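Local coordinates for protein SUMO-1 cysteine protease S273R (African swine fever virus pig/Kenya/KEN-50/1950, PDB 6LJ9) that is a viral cysteine protease that probably matures the pp220 and pp62 polyprotein precursors into core-shell proteins and blunts the host's innate immune response, at residues G80-T85 / F265-F270; T85-N90 / S228-G233. All blocks are in the same frame, centred on the assembly; numbering follows the deposited sequence.

Interaction 1 of 2, residues G80-T85 / F265-F270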
loop_
_atom_site.group_PDB
_atom_site.type_symbol
_atom_site.label_atom_id
_atom_site.label_comp_id
_atom_site.label_asym_id
_atom_site.label_seq_id
_atom_site.Cartn_x
_atom_site.Cartn_y
_atom_site.Cartn_z
ATOM N N GLY B 80 18.130 19.378 0.834
ATOM C CA GLY B 80 17.504 20.311 1.739
ATOM C C GLY B 80 18.252 20.472 3.047
ATOM O O GLY B 80 19.252 19.795 3.310
ATOM N N PRO B 81 17.773 21.384 3.898
ATOM C CA PRO B 81 18.426 21.609 5.195
ATOM C C PRO B 81 18.335 20.396 6.108
ATOM O O PRO B 81 17.441 20.311 6.957
ATOM C CB PRO B 81 17.660 22.808 5.769
ATOM C CG PRO B 81 16.331 22.772 5.087
ATOM C CD PRO B 81 16.591 22.243 3.709
ATOM N N ARG B 82 19.263 19.453 5.941
ATOM C CA ARG B 82 19.222 18.216 6.711
ATOM C C ARG B 82 19.788 18.399 8.115
ATOM O O ARG B 82 19.238 17.862 9.081
ATOM C CB ARG B 82 19.983 17.117 5.970
ATOM C CG ARG B 82 20.144 15.826 6.755
ATOM C CD ARG B 82 21.192 14.926 6.121
ATOM N NE ARG B 82 21.542 13.804 6.986
ATOM C CZ ARG B 82 21.038 12.581 6.865
ATOM N NH1 ARG B 82 20.159 12.313 5.908
ATOM N NH2 ARG B 82 21.415 11.622 7.701
ATOM N N ASN B 83 20.882 19.152 8.249
ATOM C CA ASN B 83 21.567 19.304 9.529
ATOM C C ASN B 83 21.635 20.757 9.983
ATOM O O ASN B 83 22.522 21.125 10.760
ATOM C CB ASN B 83 22.969 18.701 9.460
ATOM C CG ASN B 83 22.949 17.188 9.541
ATOM O OD1 ASN B 83 22.363 16.614 10.458
ATOM N ND2 ASN B 83 23.582 16.535 8.573
ATOM N N ASN B 84 20.719 21.592 9.506
ATOM C CA ASN B 84 20.545 22.941 10.018
ATOM C C ASN B 84 19.052 23.208 10.129
ATOM O O ASN B 84 18.223 22.421 9.665
ATOM C CB ASN B 84 21.238 23.986 9.132
ATOM C CG ASN B 84 20.683 24.018 7.721
ATOM O OD1 ASN B 84 19.708 24.715 7.443
ATOM N ND2 ASN B 84 21.313 23.274 6.818
ATOM N N THR B 85 18.707 24.328 10.759
ATOM C CA THR B 85 17.317 24.664 11.027
ATOM C C THR B 85 16.730 25.600 9.972
ATOM O O THR B 85 15.686 26.220 10.209
ATOM C CB THR B 85 17.193 25.261 12.432
ATOM O OG1 THR B 85 15.839 25.155 12.889
ATOM C CG2 THR B 85 17.623 26.714 12.451
ATOM N N PHE B 265 13.947 14.713 12.492
ATOM C CA PHE B 265 13.238 14.256 11.303
ATOM C C PHE B 265 13.817 14.852 10.026
ATOM O O PHE B 265 13.580 14.308 8.941
ATOM C CB PHE B 265 11.750 14.593 11.420
ATOM C CG PHE B 265 10.914 14.050 10.296
ATOM C CD1 PHE B 265 10.842 12.686 10.067
ATOM C CD2 PHE B 265 10.194 14.901 9.474
ATOM C CE1 PHE B 265 10.075 12.181 9.035
ATOM C CE2 PHE B 265 9.423 14.401 8.442
ATOM C CZ PHE B 265 9.364 13.039 8.223
ATOM N N ARG B 266 14.570 15.952 10.130
ATOM C CA ARG B 266 15.253 16.495 8.963
ATOM C C ARG B 266 16.239 15.494 8.377
ATOM O O ARG B 266 16.434 15.455 7.156
ATOM C CB ARG B 266 15.975 17.793 9.329
ATOM C CG ARG B 266 15.057 18.956 9.667
ATOM C CD ARG B 266 15.861 20.157 10.144
ATOM N NE ARG B 266 15.027 21.338 10.353
ATOM C CZ ARG B 266 14.872 22.311 9.460
ATOM N NH1 ARG B 266 15.498 22.246 8.292
ATOM N NH2 ARG B 266 14.095 23.349 9.734
ATOM N N THR B 267 16.870 14.678 9.226
ATOM C CA THR B 267 17.779 13.649 8.740
ATOM C C THR B 267 17.041 12.517 8.037
ATOM O O THR B 267 17.663 11.763 7.280
ATOM C CB THR B 267 18.615 13.089 9.894
ATOM O OG1 THR B 267 17.775 12.335 10.777
ATOM C CG2 THR B 267 19.271 14.221 10.673
ATOM N N HIS B 268 15.737 12.378 8.274
ATOM C CA HIS B 268 14.923 11.416 7.544
ATOM C C HIS B 268 14.420 11.957 6.213
ATOM O O HIS B 268 13.985 11.170 5.365
ATOM C CB HIS B 268 13.717 10.983 8.386
ATOM C CG HIS B 268 14.077 10.183 9.600
ATOM N ND1 HIS B 268 13.370 9.064 9.986
ATOM C CD2 HIS B 268 15.059 10.343 10.518
ATOM C CE1 HIS B 268 13.905 8.566 11.086
ATOM N NE2 HIS B 268 14.931 9.323 11.430
ATOM N N LEU B 269 14.472 13.273 6.012
ATOM C CA LEU B 269 13.885 13.902 4.835
ATOM C C LEU B 269 14.900 14.123 3.720
ATOM O O LEU B 269 14.636 13.783 2.562
ATOM C CB LEU B 269 13.246 15.240 5.223
ATOM C CG LEU B 269 11.945 15.204 6.025
ATOM C CD1 LEU B 269 11.574 16.596 6.515
ATOM C CD2 LEU B 269 10.828 14.619 5.182
ATOM N N PHE B 270 16.056 14.690 4.047
ATOM C CA PHE B 270 16.976 15.198 3.044
ATOM C C PHE B 270 18.278 14.412 3.044
ATOM O O PHE B 270 18.637 13.749 4.022
ATOM C CB PHE B 270 17.270 16.684 3.273
ATOM C CG PHE B 270 16.039 17.520 3.459
ATOM C CD1 PHE B 270 15.138 17.689 2.420
ATOM C CD2 PHE B 270 15.781 18.137 4.672
ATOM C CE1 PHE B 270 14.002 18.458 2.588
ATOM C CE2 PHE B 270 14.647 18.907 4.845
ATOM C CZ PHE B 270 13.756 19.068 3.801
#
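Arg266 and Arg82 each send a guanidinium group across this contact to a backbone carbonyl of the other segment. NH1 of Arg266 donates to Pro81 O at 3.0 Å, lying in the carbonyl plane on a lone pair, while that oxygen sits in the plane of the guanidinium. The Thr85 backbone lies against one face of this group, with Thr85 CA over its centre. In the other direction NH1 of Arg82 reaches Phe270 O at 2.8 Å, almost in line with the C=O bond (164° at the oxygen). Arg82 CG is anti to the backbone N (chi1 173°) and the chain is extended as far as NE; it passes Phe270 CB, and Thr267 CA lies over the centre of the guanidinium face.

The Phe270 ring is covered on one face by Gly80 CA, 3.8 Å from the ring centroid, and by Pro81 CD, both CH-pi contacts; Leu269 CB backs the opposite face. The loop that follows strand 78-79 is thus laid over the C-terminal part of helix 259-269, close to where 78-79 and 270-271 pair in parallel. Pro81 centres an inverse gamma turn.

Further out, Glu231 forms a salt bridge with Arg266 NE and Gly86 O probably accepts from its NH1, while Pro11 O takes NH2 of Arg82. Leu88 and Thr96 pack against Phe270.

Interaction 2 of 2, residues T85-N90 / S228-G233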
loop_
_atom_site.group_PDB
_atom_site.type_symbol
_atom_site.label_atom_id
_atom_site.label_comp_id
_atom_site.label_asym_id
_atom_site.label_seq_id
_atom_site.Cartn_x
_atom_site.Cartn_y
_atom_site.Cartn_z
ATOM N N THR B 85 18.707 24.328 10.759
ATOM C CA THR B 85 17.317 24.664 11.027
ATOM C C THR B 85 16.730 25.600 9.972
ATOM O O THR B 85 15.686 26.220 10.209
ATOM C CB THR B 85 17.193 25.261 12.432
ATOM O OG1 THR B 85 15.839 25.155 12.889
ATOM C CG2 THR B 85 17.623 26.714 12.451
ATOM N N GLY B 86 17.370 25.696 8.807
ATOM C CA GLY B 86 16.864 26.565 7.762
ATOM C C GLY B 86 15.459 26.185 7.338
ATOM O O GLY B 86 15.053 25.022 7.410
ATOM N N LEU B 87 14.709 27.187 6.887
ATOM C CA LEU B 87 13.312 26.978 6.541
ATOM C C LEU B 87 13.184 26.197 5.239
ATOM O O LEU B 87 13.988 26.342 4.313
ATOM C CB LEU B 87 12.582 28.313 6.407
ATOM C CG LEU B 87 12.639 29.267 7.602
ATOM C CD1 LEU B 87 11.594 30.362 7.461
ATOM C CD2 LEU B 87 12.456 28.513 8.906
ATOM N N LEU B 88 12.148 25.368 5.179
ATOM C CA LEU B 88 11.858 24.584 3.988
ATOM C C LEU B 88 11.247 25.460 2.904
ATOM O O LEU B 88 10.441 26.352 3.184
ATOM C CB LEU B 88 10.907 23.436 4.333
ATOM C CG LEU B 88 11.529 22.057 4.546
ATOM C CD1 LEU B 88 12.715 22.128 5.495
ATOM C CD2 LEU B 88 10.488 21.079 5.067
ATOM N N THR B 89 11.639 25.202 1.663
ATOM C CA THR B 89 11.072 25.878 0.508
ATOM C C THR B 89 10.033 24.982 -0.160
ATOM O O THR B 89 9.861 23.814 0.192
ATOM C CB THR B 89 12.171 26.265 -0.490
ATOM O OG1 THR B 89 12.783 25.079 -1.013
ATOM C CG2 THR B 89 13.234 27.115 0.192
ATOM N N ASN B 90 9.326 25.557 -1.137
ATOM C CA ASN B 90 8.358 24.774 -1.898
ATOM C C ASN B 90 9.035 23.670 -2.697
ATOM O O ASN B 90 8.413 22.642 -2.985
ATOM C CB ASN B 90 7.555 25.687 -2.825
ATOM C CG ASN B 90 8.393 26.811 -3.408
ATOM O OD1 ASN B 90 9.614 26.836 -3.252
ATOM N ND2 ASN B 90 7.737 27.748 -4.082
ATOM N N SER B 228 9.539 26.454 18.428
ATOM C CA SER B 228 10.577 27.108 17.653
ATOM C C SER B 228 9.945 27.950 16.547
ATOM O O SER B 228 8.726 27.969 16.359
ATOM C CB SER B 228 11.545 26.072 17.079
ATOM O OG SER B 228 10.894 25.207 16.164
ATOM N N GLN B 229 10.788 28.665 15.804
ATOM C CA GLN B 229 10.344 29.479 14.680
ATOM C C GLN B 229 10.748 28.882 13.340
ATOM O O GLN B 229 10.665 29.569 12.317
ATOM C CB GLN B 229 10.903 30.898 14.801
ATOM C CG GLN B 229 10.512 31.631 16.070
ATOM C CD GLN B 229 11.182 32.987 16.181
ATOM O OE1 GLN B 229 12.132 33.284 15.455
ATOM N NE2 GLN B 229 10.689 33.821 17.090
ATOM N N THR B 230 11.182 27.621 13.318
ATOM C CA THR B 230 11.837 27.061 12.142
ATOM C C THR B 230 11.294 25.720 11.671
ATOM O O THR B 230 11.522 25.370 10.506
ATOM C CB THR B 230 13.340 26.887 12.402
ATOM O OG1 THR B 230 13.534 25.994 13.507
ATOM C CG2 THR B 230 13.994 28.212 12.720
ATOM N N GLU B 231 10.607 24.954 12.514
ATOM C CA GLU B 231 10.317 23.559 12.215
ATOM C C GLU B 231 8.902 23.321 11.706
ATOM O O GLU B 231 8.459 22.169 11.677
ATOM C CB GLU B 231 10.576 22.699 13.452
ATOM C CG GLU B 231 11.967 22.885 14.032
ATOM C CD GLU B 231 13.056 22.635 13.011
ATOM O OE1 GLU B 231 13.129 21.507 12.483
ATOM O OE2 GLU B 231 13.830 23.572 12.725
ATOM N N CYS B 232 8.190 24.371 11.288
ATOM C CA CYS B 232 6.847 24.174 10.750
ATOM C C CYS B 232 6.871 23.344 9.474
ATOM O O CYS B 232 5.921 22.602 9.197
ATOM C CB CYS B 232 6.176 25.524 10.495
ATOM S SG CYS B 232 7.119 26.641 9.434
ATOM N N GLY B 233 7.939 23.455 8.690
ATOM C CA GLY B 233 8.118 22.637 7.515
ATOM C C GLY B 233 8.234 21.163 7.855
ATOM O O GLY B 233 7.456 20.331 7.377
HETATM O O HOH W 1 10.651 24.807 7.831
#
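Thr85 OG1 donates to Glu231 OE2 at 2.6 Å, meeting that oxygen nearly along its C-O axis. Thr230 OG1 donates to the same OE2, also at 2.6 Å, using the anti lone pair, so one carboxylate oxygen is gripped by two hydroxyls. Thr85 OG1 and Thr230 OG1 lie 2.5 Å apart. Chi1 of Thr85 (-160°) sets OG1 anti to its backbone N and turned to this cluster, and the bend of the Glu231 chain at chi2 (-55°) folds its carboxylate back toward Thr85, although its CB leaves the backbone in the other direction.

The second close-packed spot is apolar and buried: Leu88 CD2 lies against the backbone of Gly233, 3.6 Å from Gly233 C, at the first turn of helix 232-244, with Pro234 and Leu237 of the same helix also touching this leucine. Glu231 is the N-cap residue of that helix and immediately precedes Cys232, the inferred catalytic nucleophile of this Ulp1-type protease.

The outer side is looser. Exposed Leu87 lays only its CD2 methyl against the chain of Thr230, 3.6 Å from Thr230 CA. Between this side and the buried one a water bridges the backbones, accepting from Leu88 N and donating to Thr230 O at 2.9 Å; its third bond, from Gly233 N, is weak.

OE1 of Glu231 is held by Arg266, so both oxygens of the carboxylate are engaged. Two donors on OE2 and an arginine on OE1 would be expected to stabilise its negative charge, and together these bonds fix the orientation of the carboxylate next to the inferred nucleophile.

How the interactions relate
Interactions 1 and 2 use consecutive parts of one loop, the link from strand 78-79 to helix 90-103, and share Thr85. Interaction 1 joins it to the C-terminal part of helix 259-269; interaction 2, nested within the chain closed by the first, joins it to the start of helix 232-244. Both are partly buried: in 80-85/265-270 the buried residues all lie on 265-270, whereas in 85-90/228-233 buried and exposed residues occur on both segments. Their chemistry differs: the first relies on arginines reaching backbone carbonyls and on an aromatic face, the second buries less surface and uses hydroxyls, a carboxylate and a bridging water. The Arg266 NE to Glu231 OE1 salt bridge, 2.9 Å, couples them directly.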